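PDB 3KZW: cytosol aminopeptidase from Staphylococcus aureus subsp. aureus, which probably removes N-terminal amino acids, leucine among them, from peptides as a metal-dependent leucyl aminopeptidase assembled from six subunits. Local coordinates for residues A[199-208]-A[495-506]; A[245-255]-A[351-359]. All blocks are in the same frame, centred on the assembly; numbering follows the deposited sequence.

Contact 1: A[199-208]-A[495-506]; sequences SINLARDFSN and NGPKGPTGFMIP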
loop_
_atom_site.group_PDB
_atom_site.type_symbol
_atom_site.label_atom_id
_atom_site.label_comp_id
_atom_site.label_asym_id
_atom_site.label_seq_id
_atom_site.Cartn_x
_atom_site.Cartn_y
_atom_site.Cartn_z
ATOM N N SER A 199 -40.951 -15.007 -2.815
ATOM C CA SER A 199 -40.573 -14.069 -1.760
ATOM C C SER A 199 -39.071 -13.808 -1.775
ATOM O O SER A 199 -38.630 -12.682 -1.530
ATOM C CB SER A 199 -41.004 -14.591 -0.390
ATOM O OG SER A 199 -42.409 -14.746 -0.331
ATOM N N ILE A 200 -38.297 -14.854 -2.064
ATOM C CA ILE A 200 -36.842 -14.747 -2.204
ATOM C C ILE A 200 -36.493 -13.884 -3.414
ATOM O O ILE A 200 -35.610 -13.024 -3.341
ATOM C CB ILE A 200 -36.173 -16.145 -2.302
ATOM C CG1 ILE A 200 -36.325 -16.899 -0.973
ATOM C CG2 ILE A 200 -34.696 -16.022 -2.679
ATOM C CD1 ILE A 200 -36.027 -18.383 -1.047
ATOM N N ASN A 201 -37.210 -14.104 -4.513
ATOM C CA ASN A 201 -37.016 -13.336 -5.740
ATOM C C ASN A 201 -37.420 -11.872 -5.604
ATOM O O ASN A 201 -36.849 -11.006 -6.266
ATOM C CB ASN A 201 -37.753 -13.994 -6.911
ATOM C CG ASN A 201 -37.120 -15.312 -7.336
ATOM O OD1 ASN A 201 -36.057 -15.696 -6.845
ATOM N ND2 ASN A 201 -37.772 -16.007 -8.258
ATOM N N LEU A 202 -38.404 -11.605 -4.747
ATOM C CA LEU A 202 -38.822 -10.236 -4.456
ATOM C C LEU A 202 -37.690 -9.479 -3.770
ATOM O O LEU A 202 -37.421 -8.324 -4.101
ATOM C CB LEU A 202 -40.087 -10.216 -3.587
ATOM C CG LEU A 202 -40.611 -8.843 -3.137
ATOM C CD1 LEU A 202 -41.191 -8.046 -4.303
ATOM C CD2 LEU A 202 -41.639 -8.991 -2.029
ATOM N N ALA A 203 -37.038 -10.146 -2.818
ATOM C CA ALA A 203 -35.882 -9.597 -2.116
ATOM C C ALA A 203 -34.724 -9.369 -3.087
ATOM O O ALA A 203 -34.054 -8.331 -3.035
ATOM C CB ALA A 203 -35.466 -10.521 -0.986
ATOM N N ARG A 204 -34.510 -10.341 -3.974
ATOM C CA ARG A 204 -33.480 -10.263 -5.008
ATOM C C ARG A 204 -33.687 -9.078 -5.943
ATOM O O ARG A 204 -32.724 -8.414 -6.322
ATOM C CB ARG A 204 -33.451 -11.551 -5.830
ATOM C CG ARG A 204 -32.732 -12.710 -5.180
ATOM C CD ARG A 204 -32.956 -13.967 -5.989
ATOM N NE ARG A 204 -31.972 -15.000 -5.691
ATOM C CZ ARG A 204 -31.996 -16.230 -6.193
ATOM N NH1 ARG A 204 -32.963 -16.604 -7.019
ATOM N NH2 ARG A 204 -31.053 -17.094 -5.858
ATOM N N ASP A 205 -34.943 -8.826 -6.314
ATOM C CA ASP A 205 -35.293 -7.712 -7.196
ATOM C C ASP A 205 -34.907 -6.362 -6.596
ATOM O O ASP A 205 -34.342 -5.511 -7.287
ATOM C CB ASP A 205 -36.784 -7.739 -7.546
ATOM C CG ASP A 205 -37.107 -8.701 -8.683
ATOM O OD1 ASP A 205 -36.173 -9.201 -9.352
ATOM O OD2 ASP A 205 -38.310 -8.952 -8.916
ATOM N N PHE A 206 -35.203 -6.175 -5.312
ATOM C CA PHE A 206 -34.815 -4.959 -4.604
ATOM C C PHE A 206 -33.299 -4.815 -4.530
ATOM O O PHE A 206 -32.770 -3.719 -4.684
ATOM C CB PHE A 206 -35.413 -4.927 -3.194
ATOM C CG PHE A 206 -36.873 -4.568 -3.155
ATOM C CD1 PHE A 206 -37.327 -3.369 -3.697
ATOM C CD2 PHE A 206 -37.795 -5.423 -2.554
ATOM C CE1 PHE A 206 -38.680 -3.033 -3.657
ATOM C CE2 PHE A 206 -39.149 -5.096 -2.506
ATOM C CZ PHE A 206 -39.592 -3.897 -3.061
ATOM N N SER A 207 -32.612 -5.930 -4.300
ATOM C CA SER A 207 -31.160 -5.933 -4.164
ATOM C C SER A 207 -30.448 -5.651 -5.488
ATOM O O SER A 207 -29.469 -4.909 -5.522
ATOM C CB SER A 207 -30.684 -7.262 -3.577
ATOM O OG SER A 207 -31.281 -7.507 -2.316
ATOM N N ASN A 208 -30.952 -6.239 -6.569
ATOM C CA ASN A 208 -30.364 -6.069 -7.897
ATOM C C ASN A 208 -30.599 -4.688 -8.502
ATOM O O ASN A 208 -29.893 -4.282 -9.423
ATOM C CB ASN A 208 -30.871 -7.152 -8.854
ATOM C CG ASN A 208 -30.025 -8.409 -8.818
ATOM O OD1 ASN A 208 -28.792 -8.346 -8.822
ATOM N ND2 ASN A 208 -30.683 -9.564 -8.798
ATOM N N ASN A 495 -28.966 -22.742 -7.117
ATOM C CA ASN A 495 -29.820 -21.795 -6.403
ATOM C C ASN A 495 -30.108 -20.510 -7.175
ATOM O O ASN A 495 -30.843 -19.648 -6.696
ATOM C CB ASN A 495 -29.232 -21.468 -5.027
ATOM C CG ASN A 495 -29.604 -22.495 -3.972
ATOM O OD1 ASN A 495 -30.516 -23.304 -4.158
ATOM N ND2 ASN A 495 -28.901 -22.460 -2.848
ATOM N N GLY A 496 -29.531 -20.391 -8.369
ATOM C CA GLY A 496 -29.746 -19.223 -9.219
ATOM C C GLY A 496 -28.458 -18.567 -9.682
ATOM O O GLY A 496 -27.367 -19.078 -9.411
ATOM N N PRO A 497 -28.574 -17.418 -10.377
ATOM C CA PRO A 497 -27.419 -16.718 -10.939
ATOM C C PRO A 497 -26.630 -15.919 -9.898
ATOM O O PRO A 497 -26.999 -15.900 -8.720
ATOM C CB PRO A 497 -28.058 -15.777 -11.963
ATOM C CG PRO A 497 -29.399 -15.485 -11.417
ATOM C CD PRO A 497 -29.836 -16.703 -10.651
ATOM N N LYS A 498 -25.549 -15.278 -10.344
ATOM C CA LYS A 498 -24.764 -14.358 -9.520
ATOM C C LYS A 498 -25.638 -13.269 -8.920
ATOM O O LYS A 498 -26.640 -12.864 -9.512
ATOM C CB LYS A 498 -23.683 -13.678 -10.360
ATOM C CG LYS A 498 -22.493 -14.544 -10.725
ATOM C CD LYS A 498 -21.390 -13.698 -11.357
ATOM C CE LYS A 498 -21.703 -13.350 -12.804
ATOM N NZ LYS A 498 -20.750 -12.341 -13.354
ATOM N N GLY A 499 -25.246 -12.786 -7.747
ATOM C CA GLY A 499 -25.939 -11.674 -7.115
ATOM C C GLY A 499 -26.558 -12.068 -5.795
ATOM O O GLY A 499 -26.068 -12.988 -5.139
ATOM N N PRO A 500 -27.645 -11.377 -5.401
ATOM C CA PRO A 500 -28.308 -11.599 -4.119
ATOM C C PRO A 500 -28.854 -13.018 -4.002
ATOM O O PRO A 500 -29.403 -13.555 -4.966
ATOM C CB PRO A 500 -29.450 -10.581 -4.133
ATOM C CG PRO A 500 -29.693 -10.295 -5.570
ATOM C CD PRO A 500 -28.357 -10.379 -6.219
ATOM N N THR A 501 -28.688 -13.611 -2.824
ATOM C CA THR A 501 -29.071 -14.998 -2.585
ATOM C C THR A 501 -30.413 -15.116 -1.872
ATOM O O THR A 501 -31.056 -16.165 -1.930
ATOM C CB THR A 501 -28.014 -15.729 -1.741
ATOM O OG1 THR A 501 -27.798 -15.005 -0.526
ATOM C CG2 THR A 501 -26.700 -15.843 -2.498
ATOM N N GLY A 502 -30.827 -14.041 -1.204
ATOM C CA GLY A 502 -32.014 -14.058 -0.350
ATOM C C GLY A 502 -31.736 -14.827 0.929
ATOM O O GLY A 502 -32.637 -15.428 1.516
ATOM N N PHE A 503 -30.476 -14.797 1.357
ATOM C CA PHE A 503 -30.002 -15.565 2.505
ATOM C C PHE A 503 -30.790 -15.271 3.778
ATOM O O PHE A 503 -31.168 -14.125 4.033
ATOM C CB PHE A 503 -28.510 -15.302 2.734
ATOM C CG PHE A 503 -27.788 -16.440 3.394
ATOM C CD1 PHE A 503 -27.401 -17.556 2.657
ATOM C CD2 PHE A 503 -27.493 -16.397 4.752
ATOM C CE1 PHE A 503 -26.734 -18.615 3.266
ATOM C CE2 PHE A 503 -26.825 -17.453 5.371
ATOM C CZ PHE A 503 -26.443 -18.561 4.626
ATOM N N MET A 504 -31.029 -16.326 4.560
ATOM C CA MET A 504 -31.777 -16.273 5.827
ATOM C C MET A 504 -33.290 -16.443 5.677
ATOM O O MET A 504 -33.945 -16.927 6.601
ATOM C CB MET A 504 -31.461 -15.012 6.652
ATOM C CG MET A 504 -30.038 -14.933 7.205
ATOM S SD MET A 504 -29.493 -16.382 8.124
ATOM C CE MET A 504 -30.687 -16.425 9.468
ATOM N N ILE A 505 -33.840 -16.041 4.532
ATOM C CA ILE A 505 -35.285 -16.155 4.283
ATOM C C ILE A 505 -35.806 -17.587 4.496
ATOM O O ILE A 505 -36.781 -17.767 5.226
ATOM C CB ILE A 505 -35.709 -15.587 2.896
ATOM C CG1 ILE A 505 -35.354 -14.099 2.797
ATOM C CG2 ILE A 505 -37.208 -15.799 2.653
ATOM C CD1 ILE A 505 -35.479 -13.513 1.401
ATOM N N PRO A 506 -35.153 -18.606 3.889
ATOM C CA PRO A 506 -35.591 -19.984 4.151
ATOM C C PRO A 506 -35.543 -20.368 5.635
ATOM O O PRO A 506 -36.470 -21.015 6.125
ATOM C CB PRO A 506 -34.588 -20.830 3.358
ATOM C CG PRO A 506 -34.111 -19.935 2.284
ATOM C CD PRO A 506 -34.062 -18.571 2.895
HETATM O O HOH W 1 -26.386 -9.619 -10.104
#
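The guanidinium group of R204 meets residues 495-506 with its edge, while CG2 of I200 lies over one face, offset toward the rim. At that edge NH2 donates a nearly straight bond of 2.7 Å to O of N495, an oxygen that lies in the guanidinium plane. NE reaches O of P500 at 3.0 Å along a more bent path, with that oxygen 25° out of the plane. NH1 bonds OD1 of N201, one turn back on the helix, and O of R157. Three nitrogens thus hold four oxygens, which fixes the rotation of the group and joins N495 and strand residue P500 to one side chain. The R204 chain runs extended from CG to NE, carrying the charge past the P500 ring. That ring packs its CB against CB of S207 (3.6 Å), and N208 crosses its CD and CG at about a right angle. Further along, I200 and I505 slide past each other in opposite directions, CG1 of I200 3.9 Å from CG2 of I505, and CD1 of I505 reaches CB of A203 at 3.8 Å. CA of G502 lies 4.1 Å from CG2 of I200. The contact seats the end of helix 188-208 against strand 499-500, which pairs with strand 488-489, and the start of helix 505-512; helix 308-322 touches S199, A203 and S207, and helix 216-226 flanks L202 and F206.

Contact 2: A[245-255]-A[351-359]; sequences EGFGLLQAVGK and FTALSGETV
L354 lies alongside F247, both side chains pointing the same way, and sets CD1 over the centre of the phenylalanine ring, 3.9 Å from the centroid and 10° off the normal, a CH-pi contact. Both methyls reach that face because chi1 of -172° turns CG away from the backbone N. A second CH-pi pair reverses the roles: the ring now belongs to the strand residue F351, and CB of A252 on helix 248-254 stands 3.5 Å from its centroid. K255 and F351 approach from opposite directions, and NZ ends near the ring plane, at the edge. Between the two pairs, L249 rests CD1 on CB of A353 (3.8 Å) and crosses V359 at about a right angle. Helix 248-254 thus packs on the beta hairpin of strands 350-352 and 358-360, which the type I turn A353-G356 closes. Where the helix begins, CA of G248 makes a CA-H...O contact to O of T352. No conventional hydrogen bond crosses between the two segments. The direct contact therefore rests on apolar packing, CH-pi and CA-H...O contacts, and the D374 carboxylate, bonding N of L354 and N of L250, adds a polar tie from helix 368-380.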
loop_
_atom_site.group_PDB
_atom_site.type_symbol
_atom_site.label_atom_id
_atom_site.label_comp_id
_atom_site.label_asym_id
_atom_site.label_seq_id
_atom_site.Cartn_x
_atom_site.Cartn_y
_atom_site.Cartn_z
ATOM N N GLU A 245 -38.571 13.475 15.528
ATOM C CA GLU A 245 -38.809 12.376 16.463
ATOM C C GLU A 245 -37.513 11.864 17.096
ATOM O O GLU A 245 -37.541 10.984 17.958
ATOM C CB GLU A 245 -39.578 11.237 15.787
ATOM C CG GLU A 245 -41.059 11.537 15.588
ATOM C CD GLU A 245 -41.847 10.363 15.027
ATOM O OE1 GLU A 245 -41.304 9.237 14.961
ATOM O OE2 GLU A 245 -43.021 10.571 14.657
ATOM N N GLY A 246 -36.384 12.415 16.660
ATOM C CA GLY A 246 -35.097 12.172 17.309
ATOM C C GLY A 246 -34.303 10.977 16.821
ATOM O O GLY A 246 -33.512 10.414 17.578
ATOM N N PHE A 247 -34.504 10.592 15.559
ATOM C CA PHE A 247 -33.721 9.525 14.930
ATOM C C PHE A 247 -32.352 10.058 14.505
ATOM O O PHE A 247 -32.026 10.097 13.317
ATOM C CB PHE A 247 -34.468 8.943 13.727
ATOM C CG PHE A 247 -35.602 8.031 14.093
ATOM C CD1 PHE A 247 -36.861 8.543 14.403
ATOM C CD2 PHE A 247 -35.417 6.654 14.114
ATOM C CE1 PHE A 247 -37.917 7.697 14.736
ATOM C CE2 PHE A 247 -36.462 5.798 14.444
ATOM C CZ PHE A 247 -37.716 6.321 14.757
ATOM N N GLY A 248 -31.556 10.455 15.495
ATOM C CA GLY A 248 -30.293 11.161 15.274
ATOM C C GLY A 248 -29.240 10.431 14.466
ATOM O O GLY A 248 -28.565 11.042 13.633
ATOM N N LEU A 249 -29.095 9.129 14.707
ATOM C CA LEU A 249 -28.091 8.323 14.018
ATOM C C LEU A 249 -28.459 8.073 12.558
ATOM O O LEU A 249 -27.602 8.166 11.679
ATOM C CB LEU A 249 -27.850 7.000 14.750
ATOM C CG LEU A 249 -27.340 7.046 16.196
ATOM C CD1 LEU A 249 -27.095 5.640 16.708
ATOM C CD2 LEU A 249 -26.077 7.885 16.336
ATOM N N LEU A 250 -29.731 7.767 12.306
ATOM C CA LEU A 250 -30.234 7.584 10.945
ATOM C C LEU A 250 -30.134 8.883 10.143
ATOM O O LEU A 250 -29.825 8.859 8.949
ATOM C CB LEU A 250 -31.677 7.057 10.963
ATOM C CG LEU A 250 -32.433 6.829 9.646
ATOM C CD1 LEU A 250 -31.674 5.919 8.681
ATOM C CD2 LEU A 250 -33.816 6.268 9.926
ATOM N N GLN A 251 -30.394 10.008 10.811
ATOM C CA GLN A 251 -30.235 11.338 10.221
ATOM C C GLN A 251 -28.778 11.587 9.837
ATOM O O GLN A 251 -28.491 12.017 8.720
ATOM C CB GLN A 251 -30.715 12.417 11.195
ATOM C CG GLN A 251 -30.448 13.844 10.730
ATOM C CD GLN A 251 -30.557 14.865 11.846
ATOM O OE1 GLN A 251 -30.435 14.536 13.025
ATOM N NE2 GLN A 251 -30.782 16.117 11.475
ATOM N N ALA A 252 -27.874 11.298 10.770
ATOM C CA ALA A 252 -26.438 11.499 10.583
ATOM C C ALA A 252 -25.876 10.747 9.377
ATOM O O ALA A 252 -25.082 11.298 8.619
ATOM C CB ALA A 252 -25.688 11.105 11.848
ATOM N N VAL A 253 -26.301 9.497 9.210
ATOM C CA VAL A 253 -25.818 8.639 8.132
ATOM C C VAL A 253 -26.324 9.098 6.764
ATOM O O VAL A 253 -25.570 9.103 5.789
ATOM C CB VAL A 253 -26.196 7.157 8.386
ATOM C CG1 VAL A 253 -25.841 6.279 7.191
ATOM C CG2 VAL A 253 -25.496 6.638 9.634
ATOM N N GLY A 254 -27.590 9.506 6.702
ATOM C CA GLY A 254 -28.245 9.782 5.426
ATOM C C GLY A 254 -28.278 11.218 4.942
ATOM O O GLY A 254 -28.718 11.471 3.818
ATOM N N LYS A 255 -27.813 12.152 5.776
ATOM C CA LYS A 255 -27.907 13.591 5.472
ATOM C C LYS A 255 -27.009 14.052 4.321
ATOM O O LYS A 255 -27.257 15.095 3.712
ATOM C CB LYS A 255 -27.663 14.450 6.723
ATOM C CG LYS A 255 -26.282 14.311 7.338
ATOM C CD LYS A 255 -26.100 15.251 8.512
ATOM C CE LYS A 255 -24.748 15.035 9.178
ATOM N NZ LYS A 255 -24.483 16.013 10.272
ATOM N N PHE A 351 -23.230 12.541 17.848
ATOM C CA PHE A 351 -24.672 12.624 17.628
ATOM C C PHE A 351 -25.467 12.033 18.790
ATOM O O PHE A 351 -24.945 11.237 19.576
ATOM C CB PHE A 351 -25.058 11.913 16.328
ATOM C CG PHE A 351 -24.351 12.442 15.116
ATOM C CD1 PHE A 351 -24.732 13.657 14.548
ATOM C CD2 PHE A 351 -23.304 11.728 14.538
ATOM C CE1 PHE A 351 -24.079 14.157 13.426
ATOM C CE2 PHE A 351 -22.644 12.216 13.412
ATOM C CZ PHE A 351 -23.032 13.435 12.857
ATOM N N THR A 352 -26.733 12.431 18.891
ATOM C CA THR A 352 -27.636 11.885 19.898
ATOM C C THR A 352 -28.539 10.834 19.260
ATOM O O THR A 352 -29.308 11.135 18.346
ATOM C CB THR A 352 -28.487 12.990 20.558
ATOM O OG1 THR A 352 -27.636 14.060 20.983
ATOM C CG2 THR A 352 -29.246 12.445 21.761
ATOM N N ALA A 353 -28.428 9.601 19.745
ATOM C CA ALA A 353 -29.241 8.490 19.260
ATOM C C ALA A 353 -30.706 8.637 19.681
ATOM O O ALA A 353 -31.041 9.505 20.496
ATOM C CB ALA A 353 -28.670 7.176 19.770
ATOM N N LEU A 354 -31.573 7.791 19.125
ATOM C CA LEU A 354 -32.980 7.754 19.522
ATOM C C LEU A 354 -33.114 7.372 20.997
ATOM O O LEU A 354 -34.053 7.798 21.671
ATOM C CB LEU A 354 -33.768 6.781 18.639
ATOM C CG LEU A 354 -35.295 6.752 18.771
ATOM C CD1 LEU A 354 -35.930 8.006 18.183
ATOM C CD2 LEU A 354 -35.864 5.505 18.113
ATOM N N SER A 355 -32.161 6.581 21.487
ATOM C CA SER A 355 -32.120 6.172 22.889
ATOM C C SER A 355 -31.832 7.339 23.833
ATOM O O SER A 355 -32.118 7.260 25.030
ATOM C CB SER A 355 -31.081 5.068 23.095
ATOM O OG SER A 355 -29.762 5.571 22.967
ATOM N N GLY A 356 -31.263 8.414 23.289
ATOM C CA GLY A 356 -30.872 9.578 24.081
ATOM C C GLY A 356 -29.391 9.579 24.408
ATOM O O GLY A 356 -28.863 10.563 24.925
ATOM N N GLU A 357 -28.727 8.465 24.108
ATOM C CA GLU A 357 -27.289 8.320 24.323
ATOM C C GLU A 357 -26.498 9.041 23.237
ATOM O O GLU A 357 -26.942 9.134 22.089
ATOM C CB GLU A 357 -26.903 6.840 24.345
ATOM C CG GLU A 357 -27.438 6.073 25.541
ATOM C CD GLU A 357 -27.267 4.573 25.398
ATOM O OE1 GLU A 357 -27.890 3.986 24.482
ATOM O OE2 GLU A 357 -26.517 3.982 26.211
ATOM N N THR A 358 -25.325 9.547 23.607
ATOM C CA THR A 358 -24.432 10.206 22.656
ATOM C C THR A 358 -23.451 9.216 22.036
ATOM O O THR A 358 -22.895 8.362 22.729
ATOM C CB THR A 358 -23.644 11.362 23.305
ATOM O OG1 THR A 358 -22.981 10.888 24.482
ATOM C CG2 THR A 358 -24.575 12.510 23.671
ATOM N N VAL A 359 -23.251 9.340 20.725
ATOM C CA VAL A 359 -22.381 8.440 19.970
ATOM C C VAL A 359 -21.319 9.236 19.217
ATOM O O VAL A 359 -21.645 10.122 18.428
ATOM C CB VAL A 359 -23.189 7.571 18.961
ATOM C CG1 VAL A 359 -22.265 6.641 18.179
ATOM C CG2 VAL A 359 -24.268 6.768 19.678
#

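In the fold
Both contacts lie within the catalytic domain, and contact 2 is nested in the chain loop that contact 1 closes, yet they share no helix or strand. Their centres are about 30 Å apart and their nearest atoms about 16 Å. Contact 1 is buried, its centre about 5 Å from the centre of the chain, and joins helix 188-208 to residues near the C terminus through arginine-to-carbonyl hydrogen bonds as well as apolar packing. Contact 2, its centre about 29 Å from that of the chain and only partly buried, sets a short helix on a small hairpin. Each reaches another subunit: K498 forms a salt bridge with D448 of the second, while T358 bonds Y165 O of the third.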